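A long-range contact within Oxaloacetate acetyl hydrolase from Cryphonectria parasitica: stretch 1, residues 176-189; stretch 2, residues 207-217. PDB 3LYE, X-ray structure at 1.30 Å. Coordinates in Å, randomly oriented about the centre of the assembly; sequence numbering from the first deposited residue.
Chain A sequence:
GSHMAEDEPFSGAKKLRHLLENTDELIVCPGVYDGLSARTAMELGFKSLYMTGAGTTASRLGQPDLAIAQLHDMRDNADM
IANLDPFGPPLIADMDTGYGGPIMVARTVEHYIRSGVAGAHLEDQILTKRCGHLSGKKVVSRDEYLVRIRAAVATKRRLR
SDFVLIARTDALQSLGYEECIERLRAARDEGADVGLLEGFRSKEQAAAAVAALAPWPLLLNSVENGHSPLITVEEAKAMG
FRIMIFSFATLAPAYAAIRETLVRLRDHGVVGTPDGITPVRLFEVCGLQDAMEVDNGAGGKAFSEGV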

# COMPACT_ATOMS: atom_id res chain seq x y z
N GLY A 176 -12.28 29.60 -23.12
CA GLY A 176 -11.42 30.54 -23.82
C GLY A 176 -10.21 31.06 -23.10
O GLY A 176 -10.02 30.87 -21.89
N TYR A 177 -9.40 31.77 -23.87
CA TYR A 177 -8.17 32.35 -23.39
C TYR A 177 -8.33 33.37 -22.26
O TYR A 177 -7.68 33.23 -21.23
CB TYR A 177 -7.42 32.91 -24.57
CG TYR A 177 -6.12 33.57 -24.25
CD1 TYR A 177 -6.06 34.93 -24.07
CD2 TYR A 177 -4.95 32.85 -24.13
CE1 TYR A 177 -4.89 35.55 -23.80
CE2 TYR A 177 -3.75 33.47 -23.86
CZ TYR A 177 -3.73 34.83 -23.68
OH TYR A 177 -2.57 35.50 -23.40
N GLU A 178 -9.20 34.35 -22.43
CA GLU A 178 -9.41 35.37 -21.40
C GLU A 178 -9.73 34.75 -20.06
O GLU A 178 -9.19 35.18 -19.05
CB GLU A 178 -10.54 36.34 -21.79
CG GLU A 178 -10.16 37.48 -22.70
CD GLU A 178 -11.32 38.46 -22.88
OE1 GLU A 178 -11.82 39.01 -21.87
OE2 GLU A 178 -11.72 38.67 -24.05
N GLU A 179 -10.64 33.78 -20.04
CA GLU A 179 -11.03 33.11 -18.80
C GLU A 179 -9.80 32.45 -18.16
O GLU A 179 -9.64 32.52 -16.95
CB GLU A 179 -12.10 32.06 -19.07
CG GLU A 179 -12.55 31.26 -17.87
CD GLU A 179 -13.14 32.11 -16.77
OE1 GLU A 179 -13.11 31.71 -15.60
OE2 GLU A 179 -13.65 33.19 -17.08
N CYS A 180 -8.94 31.84 -18.98
CA CYS A 180 -7.75 31.18 -18.45
C CYS A 180 -6.87 32.19 -17.76
O CYS A 180 -6.39 31.94 -16.66
CB CYS A 180 -6.93 30.52 -19.56
SG CYS A 180 -7.67 29.03 -20.19
N ILE A 181 -6.65 33.33 -18.40
CA ILE A 181 -5.81 34.38 -17.85
C ILE A 181 -6.40 34.91 -16.53
O ILE A 181 -5.67 35.10 -15.55
CB ILE A 181 -5.64 35.54 -18.87
CG1 ILE A 181 -4.91 35.05 -20.13
CG2 ILE A 181 -4.84 36.67 -18.27
CD1 ILE A 181 -3.59 34.29 -19.86
N GLU A 182 -7.71 35.11 -16.49
CA GLU A 182 -8.32 35.62 -15.26
C GLU A 182 -8.22 34.57 -14.14
O GLU A 182 -8.03 34.91 -12.97
CB GLU A 182 -9.76 36.06 -15.53
CG GLU A 182 -9.85 37.19 -16.59
CD GLU A 182 -11.24 37.76 -16.76
OE1 GLU A 182 -12.18 37.22 -16.14
OE2 GLU A 182 -11.39 38.75 -17.51
N ARG A 183 -8.34 33.29 -14.49
CA ARG A 183 -8.23 32.24 -13.48
C ARG A 183 -6.83 32.15 -12.91
O ARG A 183 -6.64 31.93 -11.73
CB ARG A 183 -8.60 30.88 -14.05
CG ARG A 183 -10.05 30.71 -14.20
CD ARG A 183 -10.47 29.37 -14.81
NE ARG A 183 -11.92 29.34 -14.84
CZ ARG A 183 -12.70 28.38 -14.36
NH1 ARG A 183 -12.20 27.26 -13.87
NH2 ARG A 183 -14.01 28.53 -14.40
N LEU A 184 -5.84 32.32 -13.77
CA LEU A 184 -4.46 32.27 -13.37
C LEU A 184 -4.14 33.47 -12.49
O LEU A 184 -3.47 33.34 -11.48
CB LEU A 184 -3.54 32.17 -14.57
CG LEU A 184 -3.59 30.81 -15.29
CD1 LEU A 184 -2.72 30.92 -16.56
CD2 LEU A 184 -3.15 29.67 -14.42
N ARG A 185 -4.63 34.65 -12.88
CA ARG A 185 -4.38 35.83 -12.06
C ARG A 185 -5.00 35.63 -10.68
O ARG A 185 -4.41 35.99 -9.64
CB ARG A 185 -4.96 37.08 -12.70
CG ARG A 185 -4.16 37.59 -13.82
CD ARG A 185 -4.67 38.94 -14.27
NE ARG A 185 -3.85 39.41 -15.37
CZ ARG A 185 -4.32 39.82 -16.55
NH1 ARG A 185 -3.45 40.22 -17.47
NH2 ARG A 185 -5.63 39.85 -16.79
N ALA A 186 -6.21 35.08 -10.63
CA ALA A 186 -6.88 34.86 -9.36
C ALA A 186 -6.09 33.85 -8.53
O ALA A 186 -5.93 34.02 -7.32
CB ALA A 186 -8.30 34.40 -9.56
N ALA A 187 -5.59 32.80 -9.16
CA ALA A 187 -4.80 31.78 -8.46
C ALA A 187 -3.51 32.36 -7.89
O ALA A 187 -3.11 32.04 -6.78
CB ALA A 187 -4.50 30.60 -9.36
N ARG A 188 -2.87 33.22 -8.67
CA ARG A 188 -1.67 33.90 -8.23
C ARG A 188 -2.01 34.71 -6.94
O ARG A 188 -1.27 34.67 -5.95
CB ARG A 188 -1.22 34.87 -9.32
CG ARG A 188 -0.02 35.78 -8.97
CD ARG A 188 0.04 36.94 -9.97
NE ARG A 188 -1.18 37.73 -9.76
CZ ARG A 188 -1.79 38.54 -10.62
NH1 ARG A 188 -2.91 39.14 -10.23
NH2 ARG A 188 -1.34 38.76 -11.86
N ASP A 189 -3.13 35.43 -6.94
CA ASP A 189 -3.51 36.23 -5.78
C ASP A 189 -3.74 35.37 -4.56
O ASP A 189 -3.50 35.79 -3.43
CB ASP A 189 -4.70 37.11 -6.08
CG ASP A 189 -4.34 38.28 -6.93
OD1 ASP A 189 -3.14 38.51 -7.29
OD2 ASP A 189 -5.31 38.99 -7.26
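Stretch 2 (207-217) AAAVAALAPWP

The most unusual feature is the meeting of Arg-188 with Trp-216. CG of Arg-188 lies over one face of the indole, 3.5 Å from the centroid of the five-membered ring and 7° off its normal. This is a CH-pi contact made by the aliphatic part of an arginine. Two nitrogens of the guanidinium, NE and NH1 of Arg-188, bond OD1 of Asp-189 at 3.2 and 3.0 Å, within a salt bridge.

Stretch 2 is helical from Ala-207 to Leu-213, and this helix begins earlier in the chain. Ala-214 is the first residue to leave helical angles. A cis peptide bond precedes Pro-215. The chain runs extended through Trp-216 and Pro-217, and Trp-216 N bonds Leu-213 O at 2.9 Å.

Helix 207-213 runs in roughly the same direction as helix 177-189, crossing at -39°, axes 10.6 Å apart at closest approach. The register pairs Ile-181 with Ala-209 and Arg-185 with Leu-213, each with CA atoms 7.1 Å apart. Arg-188 and Trp-216 follow, CA to CA 7.9 Å.

Alanines line much of the helical part of stretch 2. OH of Tyr-177 comes within 3.5 Å of CB of Ala-208. CD1 of Ile-181 touches CB of Ala-209 and CB of Ala-212, both at 4.2 Å.

Leu-213 is the knob. Its side chain sits among Ile-181, Leu-184, Arg-185 and Arg-188. CD1 of Leu-213 is 3.5 Å from CD1 of Leu-184, and its CD2 is 3.6 Å from CG of Arg-185. CZ3 of Trp-216 packs 4.1 Å from CB of Leu-184.

One direct hydrogen bond joins the stretches: NH1 of Arg-185 donates to O of Ala-212 at 3.2 Å, a carbonyl without a backbone donor in stretch 2. A water adds a bridge, accepting from NH2 of Arg-188 at 2.8 Å and donating to O of Leu-213 at 2.9 Å.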

# COMPACT_ATOMS: atom_id res chain seq x y z
N ALA A 207 3.11 32.38 -26.16
CA ALA A 207 3.93 33.55 -25.84
C ALA A 207 3.12 34.67 -25.22
O ALA A 207 3.61 35.44 -24.38
CB ALA A 207 4.65 34.06 -27.08
N ALA A 208 1.86 34.76 -25.63
CA ALA A 208 0.96 35.79 -25.14
C ALA A 208 0.56 35.53 -23.70
O ALA A 208 0.41 36.48 -22.92
CB ALA A 208 -0.27 35.89 -26.01
N ALA A 209 0.36 34.27 -23.34
CA ALA A 209 -0.02 33.97 -21.97
C ALA A 209 1.14 34.37 -21.06
O ALA A 209 0.94 34.92 -19.97
CB ALA A 209 -0.34 32.50 -21.80
N VAL A 210 2.36 34.07 -21.49
CA VAL A 210 3.53 34.42 -20.70
C VAL A 210 3.56 35.94 -20.48
O VAL A 210 3.80 36.43 -19.37
CB VAL A 210 4.83 33.96 -21.36
CG1 VAL A 210 6.01 34.56 -20.60
CG2 VAL A 210 4.94 32.43 -21.40
N ALA A 211 3.35 36.70 -21.55
CA ALA A 211 3.36 38.15 -21.43
C ALA A 211 2.20 38.71 -20.59
O ALA A 211 2.35 39.73 -19.88
CB ALA A 211 3.33 38.78 -22.82
N ALA A 212 1.06 38.05 -20.62
CA ALA A 212 -0.10 38.52 -19.87
C ALA A 212 0.08 38.36 -18.39
O ALA A 212 -0.49 39.14 -17.60
CB ALA A 212 -1.32 37.76 -20.29
N LEU A 213 0.81 37.33 -17.99
CA LEU A 213 1.03 37.06 -16.57
C LEU A 213 2.39 37.54 -16.05
O LEU A 213 2.62 37.53 -14.84
CB LEU A 213 0.82 35.56 -16.28
CG LEU A 213 -0.69 35.37 -16.33
CD1 LEU A 213 -1.10 34.02 -16.79
CD2 LEU A 213 -1.30 35.73 -14.97
N ALA A 214 3.28 37.97 -16.94
CA ALA A 214 4.61 38.43 -16.53
C ALA A 214 4.47 39.47 -15.42
O ALA A 214 3.62 40.37 -15.50
CB ALA A 214 5.32 39.05 -17.70
N PRO A 215 5.37 39.45 -14.43
CA PRO A 215 6.52 38.57 -14.25
C PRO A 215 6.23 37.26 -13.51
O PRO A 215 7.17 36.55 -13.15
CB PRO A 215 7.44 39.41 -13.38
CG PRO A 215 6.52 40.16 -12.52
CD PRO A 215 5.32 40.49 -13.38
N TRP A 216 4.98 36.91 -13.28
CA TRP A 216 4.66 35.68 -12.57
C TRP A 216 5.03 34.55 -13.51
O TRP A 216 4.59 34.54 -14.66
CB TRP A 216 3.19 35.68 -12.19
CG TRP A 216 2.73 34.59 -11.28
CD1 TRP A 216 3.14 34.35 -10.01
CD2 TRP A 216 1.73 33.63 -11.56
NE1 TRP A 216 2.46 33.29 -9.48
CE2 TRP A 216 1.58 32.83 -10.41
CE3 TRP A 216 0.94 33.36 -12.69
CZ2 TRP A 216 0.66 31.80 -10.35
CZ3 TRP A 216 0.00 32.38 -12.61
CH2 TRP A 216 -0.11 31.57 -11.46
N PRO A 217 5.77 33.55 -13.02
CA PRO A 217 6.20 32.47 -13.91
C PRO A 217 5.18 31.46 -14.36
O PRO A 217 4.26 31.11 -13.61
CB PRO A 217 7.27 31.74 -13.09
CG PRO A 217 7.01 32.08 -11.68
CD PRO A 217 6.22 33.35 -11.64
O HOH W 1 1.38 38.96 -12.64